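Local structure of CRISPR-associated endonuclease Cas9 (Campylobacter jejuni subsp. jejuni serotype O:2, 5X2H) at residues T411-E416 and D421-E426; V431-D436 and E446-D451; K363-I368 and I372-A377. The protein is an RNA-guided endonuclease of CRISPR immunity that recognises invading DNA through crRNA and cuts its two strands with separate RuvC-like and HNH nuclease domains. All coordinates share one frame; numbering follows the deposited sequence.

Contact 1 (T411-E416 and D421-E426); sequences TPLMLE and DEACNE. With nucleotides of chain C.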
loop_
_atom_site.group_PDB
_atom_site.type_symbol
_atom_site.label_atom_id
_atom_site.label_comp_id
_atom_site.label_asym_id
_atom_site.label_seq_id
_atom_site.Cartn_x
_atom_site.Cartn_y
_atom_site.Cartn_z
ATOM N N THR A 411 22.301 -29.171 -9.371
ATOM C CA THR A 411 21.521 -30.365 -9.683
ATOM C C THR A 411 22.349 -31.519 -10.243
ATOM O O THR A 411 22.081 -32.669 -9.852
ATOM C CB THR A 411 20.384 -30.003 -10.647
ATOM O OG1 THR A 411 19.772 -28.778 -10.226
ATOM C CG2 THR A 411 19.334 -31.098 -10.659
ATOM N N PRO A 412 23.326 -31.317 -11.140
ATOM C CA PRO A 412 24.117 -32.474 -11.598
ATOM C C PRO A 412 24.858 -33.180 -10.478
ATOM O O PRO A 412 24.966 -34.412 -10.496
ATOM C CB PRO A 412 25.084 -31.856 -12.618
ATOM C CG PRO A 412 24.390 -30.643 -13.101
ATOM C CD PRO A 412 23.656 -30.104 -11.910
ATOM N N LEU A 413 25.375 -32.433 -9.497
ATOM C CA LEU A 413 26.075 -33.069 -8.386
ATOM C C LEU A 413 25.103 -33.797 -7.467
ATOM O O LEU A 413 25.416 -34.878 -6.954
ATOM C CB LEU A 413 26.879 -32.033 -7.604
ATOM C CG LEU A 413 27.948 -31.259 -8.378
ATOM C CD1 LEU A 413 28.775 -30.414 -7.423
ATOM C CD2 LEU A 413 28.837 -32.204 -9.167
ATOM N N MET A 414 23.918 -33.221 -7.248
ATOM C CA MET A 414 22.907 -33.901 -6.444
ATOM C C MET A 414 22.360 -35.130 -7.160
ATOM O O MET A 414 21.931 -36.087 -6.506
ATOM C CB MET A 414 21.774 -32.934 -6.092
ATOM C CG MET A 414 22.218 -31.729 -5.270
ATOM S SD MET A 414 20.851 -30.671 -4.744
ATOM C CE MET A 414 20.008 -31.739 -3.581
ATOM N N LEU A 415 22.371 -35.125 -8.496
ATOM C CA LEU A 415 22.012 -36.326 -9.243
ATOM C C LEU A 415 22.938 -37.485 -8.900
ATOM O O LEU A 415 22.508 -38.644 -8.892
ATOM C CB LEU A 415 22.048 -36.039 -10.744
ATOM C CG LEU A 415 20.703 -36.013 -11.474
ATOM C CD1 LEU A 415 20.752 -35.026 -12.628
ATOM C CD2 LEU A 415 20.345 -37.404 -11.975
ATOM N N GLU A 416 24.204 -37.194 -8.607
ATOM C CA GLU A 416 25.159 -38.202 -8.165
ATOM C C GLU A 416 24.967 -38.595 -6.705
ATOM O O GLU A 416 25.795 -39.335 -6.163
ATOM C CB GLU A 416 26.588 -37.699 -8.386
ATOM C CG GLU A 416 26.867 -37.245 -9.810
ATOM C CD GLU A 416 28.125 -36.406 -9.921
ATOM O OE1 GLU A 416 28.780 -36.169 -8.884
ATOM O OE2 GLU A 416 28.458 -35.980 -11.048
ATOM N N ASP A 421 24.498 -29.039 0.477
ATOM C CA ASP A 421 25.684 -28.351 0.979
ATOM C C ASP A 421 26.954 -28.916 0.357
ATOM O O ASP A 421 27.891 -28.164 0.062
ATOM C CB ASP A 421 25.747 -28.433 2.506
ATOM C CG ASP A 421 26.161 -29.805 3.003
ATOM O OD1 ASP A 421 25.439 -30.785 2.728
ATOM O OD2 ASP A 421 27.218 -29.905 3.661
ATOM N N GLU A 422 27.004 -30.233 0.143
ATOM C CA GLU A 422 28.180 -30.833 -0.480
ATOM C C GLU A 422 28.351 -30.341 -1.910
ATOM O O GLU A 422 29.478 -30.106 -2.361
ATOM C CB GLU A 422 28.077 -32.357 -0.455
ATOM C CG GLU A 422 27.857 -32.955 0.920
ATOM C CD GLU A 422 27.684 -34.460 0.868
ATOM O OE1 GLU A 422 28.518 -35.182 1.456
ATOM O OE2 GLU A 422 26.717 -34.923 0.226
ATOM N N ALA A 423 27.243 -30.183 -2.636
ATOM C CA ALA A 423 27.326 -29.660 -3.993
ATOM C C ALA A 423 27.817 -28.219 -3.995
ATOM O O ALA A 423 28.639 -27.838 -4.836
ATOM C CB ALA A 423 25.964 -29.767 -4.680
ATOM N N CYS A 424 27.331 -27.407 -3.055
ATOM C CA CYS A 424 27.752 -26.012 -2.997
ATOM C C CYS A 424 29.222 -25.892 -2.612
ATOM O O CYS A 424 29.938 -25.031 -3.136
ATOM C CB CYS A 424 26.868 -25.237 -2.020
ATOM S SG CYS A 424 25.130 -25.086 -2.532
ATOM N N ASN A 425 29.695 -26.746 -1.704
ATOM C CA ASN A 425 31.097 -26.678 -1.309
ATOM C C ASN A 425 32.012 -27.150 -2.434
ATOM O O ASN A 425 33.096 -26.591 -2.636
ATOM C CB ASN A 425 31.334 -27.498 -0.042
ATOM C CG ASN A 425 32.714 -27.266 0.550
ATOM O OD1 ASN A 425 33.582 -28.138 0.498
ATOM N ND2 ASN A 425 32.924 -26.078 1.106
ATOM N N GLU A 426 31.593 -28.175 -3.181
ATOM C CA GLU A 426 32.406 -28.653 -4.295
ATOM C C GLU A 426 32.460 -27.628 -5.421
ATOM O O GLU A 426 33.485 -27.498 -6.102
ATOM C CB GLU A 426 31.866 -29.988 -4.807
ATOM C CG GLU A 426 32.534 -30.477 -6.081
ATOM C CD GLU A 426 32.164 -31.903 -6.425
ATOM O OE1 GLU A 426 31.628 -32.606 -5.544
ATOM O OE2 GLU A 426 32.411 -32.319 -7.576
ATOM P P DC C 27 23.124 -34.539 6.983
ATOM O OP1 DC C 27 23.889 -35.789 6.777
ATOM O OP2 DC C 27 22.628 -34.183 8.334
ATOM O "O5'" DC C 27 23.990 -33.311 6.445
ATOM C "C5'" DC C 27 24.273 -32.215 7.297
ATOM C "C4'" DC C 27 24.693 -31.009 6.484
ATOM O "O4'" DC C 27 23.512 -30.290 6.049
ATOM C "C3'" DC C 27 25.524 -29.989 7.240
ATOM O "O3'" DC C 27 26.902 -30.326 7.144
ATOM C "C2'" DC C 27 25.207 -28.705 6.486
ATOM C "C1'" DC C 27 23.725 -28.895 6.168
ATOM N N1 DC C 27 22.812 -28.362 7.227
ATOM C C2 DC C 27 22.633 -26.980 7.358
ATOM O O2 DC C 27 23.230 -26.216 6.588
ATOM N N3 DC C 27 21.806 -26.514 8.327
ATOM C C4 DC C 27 21.179 -27.368 9.138
ATOM N N4 DC C 27 20.373 -26.861 10.077
ATOM C C5 DC C 27 21.350 -28.779 9.022
ATOM C C6 DC C 27 22.165 -29.228 8.062
#

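Contact 2 (V431-D436 and E446-D451); sequences VAINED and ETYYKD. With nucleotides of chain C.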
loop_
_atom_site.group_PDB
_atom_site.type_symbol
_atom_site.label_atom_id
_atom_site.label_comp_id
_atom_site.label_asym_id
_atom_site.label_seq_id
_atom_site.Cartn_x
_atom_site.Cartn_y
_atom_site.Cartn_z
ATOM N N VAL A 431 26.881 -17.895 -0.591
ATOM C CA VAL A 431 25.800 -16.920 -0.601
ATOM C C VAL A 431 26.385 -15.517 -0.668
ATOM O O VAL A 431 27.399 -15.210 -0.026
ATOM C CB VAL A 431 24.899 -17.107 0.633
ATOM C CG1 VAL A 431 25.718 -17.037 1.916
ATOM C CG2 VAL A 431 23.776 -16.075 0.646
ATOM N N ALA A 432 25.765 -14.666 -1.479
ATOM C CA ALA A 432 26.256 -13.308 -1.653
ATOM C C ALA A 432 26.121 -12.519 -0.355
ATOM O O ALA A 432 25.100 -12.590 0.332
ATOM C CB ALA A 432 25.496 -12.610 -2.777
ATOM N N ILE A 433 27.170 -11.770 -0.020
ATOM C CA ILE A 433 27.186 -10.938 1.175
ATOM C C ILE A 433 28.081 -9.739 0.897
ATOM O O ILE A 433 29.034 -9.821 0.117
ATOM C CB ILE A 433 27.658 -11.734 2.418
ATOM C CG1 ILE A 433 27.382 -10.952 3.705
ATOM C CG2 ILE A 433 29.135 -12.087 2.310
ATOM C CD1 ILE A 433 27.753 -11.702 4.968
ATOM N N ASN A 434 27.756 -8.612 1.524
ATOM C CA ASN A 434 28.511 -7.389 1.289
ATOM C C ASN A 434 29.906 -7.488 1.894
ATOM O O ASN A 434 30.096 -8.050 2.976
ATOM C CB ASN A 434 27.775 -6.184 1.870
ATOM C CG ASN A 434 28.617 -4.926 1.844
ATOM O OD1 ASN A 434 28.858 -4.349 0.785
ATOM N ND2 ASN A 434 29.074 -4.495 3.014
ATOM N N GLU A 435 30.886 -6.930 1.186
ATOM C CA GLU A 435 32.273 -6.936 1.630
ATOM C C GLU A 435 32.814 -5.555 1.964
ATOM O O GLU A 435 33.687 -5.444 2.827
ATOM C CB GLU A 435 33.170 -7.574 0.560
ATOM N N ASP A 436 32.320 -4.506 1.312
ATOM C CA ASP A 436 32.812 -3.146 1.530
ATOM C C ASP A 436 31.964 -2.487 2.610
ATOM O O ASP A 436 30.832 -2.066 2.358
ATOM C CB ASP A 436 32.781 -2.349 0.230
ATOM N N GLU A 446 19.929 0.503 -1.061
ATOM C CA GLU A 446 21.095 0.082 -1.825
ATOM C C GLU A 446 21.683 -1.237 -1.341
ATOM O O GLU A 446 22.724 -1.659 -1.857
ATOM C CB GLU A 446 22.169 1.173 -1.785
ATOM C CG GLU A 446 21.632 2.564 -2.080
ATOM C CD GLU A 446 20.965 2.654 -3.437
ATOM O OE1 GLU A 446 21.681 2.849 -4.441
ATOM O OE2 GLU A 446 19.725 2.521 -3.504
ATOM N N THR A 447 21.056 -1.889 -0.370
ATOM C CA THR A 447 21.500 -3.185 0.118
ATOM C C THR A 447 20.677 -4.295 -0.522
ATOM O O THR A 447 19.592 -4.061 -1.063
ATOM C CB THR A 447 21.380 -3.263 1.644
ATOM O OG1 THR A 447 20.003 -3.406 2.009
ATOM C CG2 THR A 447 21.938 -2.002 2.289
ATOM N N TYR A 448 21.203 -5.518 -0.454
ATOM C CA TYR A 448 20.445 -6.652 -0.975
ATOM C C TYR A 448 19.304 -7.071 -0.058
ATOM O O TYR A 448 18.573 -8.006 -0.402
ATOM C CB TYR A 448 21.369 -7.844 -1.240
ATOM C CG TYR A 448 22.481 -8.011 -0.235
ATOM C CD1 TYR A 448 22.204 -8.255 1.103
ATOM C CD2 TYR A 448 23.812 -7.936 -0.625
ATOM C CE1 TYR A 448 23.218 -8.410 2.027
ATOM C CE2 TYR A 448 24.834 -8.091 0.289
ATOM C CZ TYR A 448 24.530 -8.328 1.615
ATOM O OH TYR A 448 25.539 -8.483 2.538
ATOM N N TYR A 449 19.136 -6.416 1.092
ATOM C CA TYR A 449 17.969 -6.632 1.935
ATOM C C TYR A 449 16.750 -5.858 1.458
ATOM O O TYR A 449 15.678 -5.995 2.059
ATOM C CB TYR A 449 18.270 -6.232 3.383
ATOM C CG TYR A 449 19.333 -7.056 4.072
ATOM C CD1 TYR A 449 19.071 -8.353 4.494
ATOM C CD2 TYR A 449 20.592 -6.525 4.328
ATOM C CE1 TYR A 449 20.039 -9.106 5.133
ATOM C CE2 TYR A 449 21.565 -7.271 4.968
ATOM C CZ TYR A 449 21.282 -8.561 5.369
ATOM O OH TYR A 449 22.246 -9.307 6.006
ATOM N N LYS A 450 16.882 -5.057 0.398
ATOM C CA LYS A 450 15.811 -4.141 0.019
ATOM C C LYS A 450 14.583 -4.889 -0.481
ATOM O O LYS A 450 13.465 -4.646 -0.012
ATOM C CB LYS A 450 16.305 -3.159 -1.042
ATOM C CG LYS A 450 15.203 -2.261 -1.580
ATOM C CD LYS A 450 14.525 -1.488 -0.454
ATOM C CE LYS A 450 13.174 -0.938 -0.888
ATOM N NZ LYS A 450 12.186 -2.023 -1.162
ATOM N N ASP A 451 14.767 -5.800 -1.440
ATOM C CA ASP A 451 13.637 -6.499 -2.039
ATOM C C ASP A 451 12.855 -7.334 -1.034
ATOM O O ASP A 451 11.736 -7.757 -1.346
ATOM C CB ASP A 451 14.122 -7.388 -3.186
ATOM C CG ASP A 451 14.911 -6.617 -4.227
ATOM O OD1 ASP A 451 14.791 -5.374 -4.270
ATOM O OD2 ASP A 451 15.652 -7.256 -5.006
ATOM P P DA C 18 8.923 -13.702 -5.041
ATOM O OP1 DA C 18 10.293 -13.949 -5.544
ATOM O OP2 DA C 18 8.093 -14.830 -4.566
ATOM O "O5'" DA C 18 9.007 -12.629 -3.860
ATOM C "C5'" DA C 18 9.738 -11.423 -4.044
ATOM C "C4'" DA C 18 9.631 -10.544 -2.812
ATOM O "O4'" DA C 18 8.274 -10.050 -2.682
ATOM C "C3'" DA C 18 9.915 -11.258 -1.507
ATOM O "O3'" DA C 18 11.309 -11.244 -1.244
ATOM C "C2'" DA C 18 9.139 -10.414 -0.501
ATOM C "C1'" DA C 18 7.908 -10.004 -1.313
ATOM N N9 DA C 18 6.747 -10.872 -1.110
ATOM C C8 DA C 18 6.331 -11.897 -1.918
ATOM N N7 DA C 18 5.248 -12.504 -1.490
ATOM C C5 DA C 18 4.927 -11.829 -0.323
ATOM C C6 DA C 18 3.878 -11.984 0.609
ATOM N N6 DA C 18 2.922 -12.915 0.497
ATOM N N1 DA C 18 3.852 -11.144 1.667
ATOM C C2 DA C 18 4.807 -10.213 1.776
ATOM N N3 DA C 18 5.836 -9.968 0.965
ATOM C C4 DA C 18 5.839 -10.819 -0.074
#

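Contact 3 (K363-I368 and I372-A377); sequences KDITLI and IKLKKA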
loop_
_atom_site.group_PDB
_atom_site.type_symbol
_atom_site.label_atom_id
_atom_site.label_comp_id
_atom_site.label_asym_id
_atom_site.label_seq_id
_atom_site.Cartn_x
_atom_site.Cartn_y
_atom_site.Cartn_z
ATOM N N LYS A 363 8.886 -20.654 -17.293
ATOM C CA LYS A 363 8.991 -19.257 -16.886
ATOM C C LYS A 363 7.940 -18.402 -17.584
ATOM O O LYS A 363 7.293 -17.559 -16.952
ATOM C CB LYS A 363 10.395 -18.736 -17.190
ATOM C CG LYS A 363 10.622 -17.273 -16.852
ATOM C CD LYS A 363 11.589 -16.647 -17.845
ATOM C CE LYS A 363 12.587 -15.733 -17.158
ATOM N NZ LYS A 363 11.921 -14.626 -16.426
ATOM N N ASP A 364 7.755 -18.608 -18.891
ATOM C CA ASP A 364 6.761 -17.838 -19.632
ATOM C C ASP A 364 5.350 -18.140 -19.145
ATOM O O ASP A 364 4.525 -17.230 -19.023
ATOM C CB ASP A 364 6.884 -18.120 -21.130
ATOM C CG ASP A 364 8.156 -17.553 -21.726
ATOM O OD1 ASP A 364 8.644 -16.522 -21.216
ATOM O OD2 ASP A 364 8.668 -18.137 -22.705
ATOM N N ILE A 365 5.054 -19.410 -18.864
ATOM C CA ILE A 365 3.736 -19.759 -18.342
ATOM C C ILE A 365 3.535 -19.151 -16.959
ATOM O O ILE A 365 2.434 -18.707 -16.614
ATOM C CB ILE A 365 3.556 -21.288 -18.324
ATOM C CG1 ILE A 365 3.743 -21.867 -19.729
ATOM C CG2 ILE A 365 2.182 -21.657 -17.782
ATOM C CD1 ILE A 365 3.578 -23.375 -19.801
ATOM N N THR A 366 4.598 -19.106 -16.154
ATOM C CA THR A 366 4.490 -18.552 -14.808
ATOM C C THR A 366 4.238 -17.050 -14.844
ATOM O O THR A 366 3.465 -16.527 -14.033
ATOM C CB THR A 366 5.763 -18.860 -14.012
ATOM O OG1 THR A 366 5.941 -20.279 -13.917
ATOM C CG2 THR A 366 5.682 -18.269 -12.605
ATOM N N LEU A 367 4.863 -16.340 -15.783
ATOM C CA LEU A 367 4.832 -14.882 -15.800
ATOM C C LEU A 367 3.758 -14.302 -16.713
ATOM O O LEU A 367 3.077 -13.349 -16.322
ATOM C CB LEU A 367 6.200 -14.333 -16.218
ATOM C CG LEU A 367 7.360 -14.631 -15.264
ATOM C CD1 LEU A 367 8.670 -14.116 -15.835
ATOM C CD2 LEU A 367 7.093 -14.029 -13.890
ATOM N N ILE A 368 3.584 -14.845 -17.917
ATOM C CA ILE A 368 2.688 -14.250 -18.913
ATOM C C ILE A 368 1.294 -14.823 -18.665
ATOM O O ILE A 368 0.918 -15.870 -19.197
ATOM C CB ILE A 368 3.173 -14.494 -20.337
ATOM C CG1 ILE A 368 4.632 -14.052 -20.481
ATOM C CG2 ILE A 368 2.287 -13.751 -21.330
ATOM C CD1 ILE A 368 5.235 -14.375 -21.832
ATOM N N ILE A 372 -3.050 -14.754 -24.869
ATOM C CA ILE A 372 -2.663 -14.399 -26.231
ATOM C C ILE A 372 -1.186 -14.031 -26.283
ATOM O O ILE A 372 -0.444 -14.487 -27.161
ATOM C CB ILE A 372 -3.555 -13.264 -26.771
ATOM C CG1 ILE A 372 -4.816 -13.833 -27.430
ATOM C CG2 ILE A 372 -2.790 -12.396 -27.766
ATOM C CD1 ILE A 372 -5.812 -14.448 -26.463
ATOM N N LYS A 373 -0.730 -13.208 -25.335
ATOM C CA LYS A 373 0.693 -12.899 -25.266
ATOM C C LYS A 373 1.507 -14.131 -24.893
ATOM O O LYS A 373 2.681 -14.235 -25.265
ATOM C CB LYS A 373 0.937 -11.759 -24.275
ATOM C CG LYS A 373 1.727 -10.598 -24.864
ATOM C CD LYS A 373 1.842 -9.426 -23.897
ATOM C CE LYS A 373 0.563 -8.607 -23.845
ATOM N NZ LYS A 373 0.760 -7.334 -23.098
ATOM N N LEU A 374 0.897 -15.078 -24.175
ATOM C CA LEU A 374 1.568 -16.343 -23.898
ATOM C C LEU A 374 1.630 -17.218 -25.145
ATOM O O LEU A 374 2.648 -17.872 -25.396
ATOM C CB LEU A 374 0.862 -17.072 -22.753
ATOM C CG LEU A 374 1.375 -18.470 -22.395
ATOM C CD1 LEU A 374 2.874 -18.458 -22.101
ATOM C CD2 LEU A 374 0.594 -19.038 -21.217
ATOM N N LYS A 375 0.551 -17.243 -25.936
ATOM C CA LYS A 375 0.580 -17.966 -27.206
ATOM C C LYS A 375 1.702 -17.455 -28.098
ATOM O O LYS A 375 2.445 -18.247 -28.692
ATOM C CB LYS A 375 -0.764 -17.837 -27.929
ATOM C CG LYS A 375 -1.922 -18.589 -27.291
ATOM C CD LYS A 375 -3.220 -18.317 -28.042
ATOM C CE LYS A 375 -4.424 -18.908 -27.326
ATOM N NZ LYS A 375 -4.372 -20.394 -27.289
ATOM N N LYS A 376 1.844 -16.131 -28.199
ATOM C CA LYS A 376 2.898 -15.557 -29.028
ATOM C C LYS A 376 4.280 -15.896 -28.485
ATOM O O LYS A 376 5.212 -16.146 -29.258
ATOM C CB LYS A 376 2.716 -14.042 -29.129
ATOM N N ALA A 377 4.436 -15.912 -27.159
ATOM C CA ALA A 377 5.738 -16.227 -26.581
ATOM C C ALA A 377 6.102 -17.689 -26.807
ATOM O O ALA A 377 7.253 -18.003 -27.127
ATOM C CB ALA A 377 5.745 -15.895 -25.091
#

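Contact 1 (T411-E416 and D421-E426)
The apolar part of the contact is the packing of Leu413 against Ala423, where the two CB atoms stand 3.8 Å apart. The CD1 methyl of Leu413 reaches past Ala423 CB to the backbone, 3.7 Å from Ala423 O. Met414 adds a looser touch, its CG lying 4.3 Å from Ala423 CB. The axes of the two short segments pass 9.0 Å apart at 125°, with Ala423 facing Leu413 where they approach.

Glu426 has CG anti to its backbone N (chi1 172°) and an extended chain, whose end, carboxylate included, lies across the two methyls of Leu413: CD is 3.8 Å from Leu413 CD1 and OE2 3.9 Å from Leu413 CD2. OE1 turns to Lys418 for a salt bridge. Glu416 OE1 and Glu426 OE2 are 5.5 Å apart, and Lys418, in a long, weak ion pair with Glu416, probably eases their repulsion.

Towards the nucleic acid, Asp421 OD2 lies 3.5 Å from O3' of DC27 of chain C.

The pair joins the end of helix 404-415 to helix 420-427 across a short link, while Thr411 and Met414 pack on helix 266-288, Met414 against Phe271.

Contact 2 (V431-D436 and E446-D451)
The ring of Tyr448 meets the other segment with its hydroxyl end, and the backbone N of Asn434 lies at that edge, in the ring plane. Ala432 O and the carbonyl carbon of Ile433 approach the same ring obliquely. At another part of its rim Tyr448 meets the neighbouring Tyr449: CZ of Tyr449 lies in the plane of the Tyr448 ring, whereas Tyr448 CD1 sits 4.0 Å above one face of the Tyr449 ring, offset toward its rim. Tyr505 also meets the Tyr448 ring, with the planes at about 50°.

The polar link across the segments is the hydrogen bond from Asn434 N to Tyr448 OH. Its modelled length of 2.4 Å is very short and doubtful in detail, although the N-H...O angle of 154° is reasonable. Tyr448 OH is also hydrogen-bonded to Asp504 OD2, the same oxygen that Tyr449 OH uses, so one carboxylate oxygen ties both phenols.

CG1 of Ile433 and CB of Asn434 flank the hydroxyl, each 3.3 Å from Tyr448 OH, values that share the doubt about its position. Asn434 turns its amide away from Tyr448, with CG anti to the backbone N (chi1 171°). There ND2 donates to Asp436 O at 3.1 Å, coming from above the carbonyl plane, and also bonds Asp504 O.

Tyr448 belongs to a type I turn from Thr447 to Lys450. Thr447 OG1 accepts from Tyr449 N at 3.3 Å, which makes an ST turn at the start of the type I turn. Beyond it, Asp451 O merely comes near DA18 of chain C, 3.5 Å from its O3'.

Both segments belong to the long connection between helices 420-427 and 456-476. The tyrosine turn and Asn434 lean on helix 493-505, while Ala432 bonds through its backbone to Ser253 on another loop.

Contact 3 (K363-I368 and I372-A377)
The segment axes run nearly antiparallel, at 169° and 10.0 Å apart, with Ile368 and Leu374 the nearest pair at 5.5 Å between CA atoms. Ile368 is the residue that leaves the helical conformation, and its side chain points into the gap. Its two branches lie along the facing side of helix 371-379. CG2, anti to the backbone N of Ile368, presses on the backbone there, 3.4 Å from Leu374 N, and also touches CB of Lys373. The other branch extends along the helix until CD1 rests 3.6 Å from Ala377 CB.

Leu374 answers from the opposite helix. With CG anti to the backbone N (chi1 176°) and chi2 near 55°, CD1 reaches the first helix, 3.7 Å from Asp364 O. The same methyl lies 4.2 Å from Ile365 CG1, and CB of Leu374 comes 3.8 Å from Ile368 O. No hydrogen bond crosses between the segments; aliphatic side chains pack on one another and on the facing backbone.

Ile365 and Thr366 also touch Phe396, and Thr366 packs on a phosphate of the bound DNA. Helices 355-367 and 371-379, joined by a short turn, form an alpha-alpha hairpin, consistent with the largely helical recognition lobe of Cas9 enzymes.

The three contacts follow one another along the chain in the order contact 3, contact 1, contact 2, without touching. Contacts 1 and 2 are nearest neighbours, with centres about 25 Å apart and nearest atoms about 7 Å apart; contact 3 lies about 32 Å from contact 1 and about 31 Å from contact 2 between centres. Contacts 1 and 3 each join consecutive helices, whereas contact 2 closes a bend in the connection leading to helix 456-476. All lie away from the RuvC residues predicted to bind magnesium. What they share is bound DNA: DC27 of chain C beside contact 1, DA18 of chain C beside contact 2, and a phosphate beside contact 3.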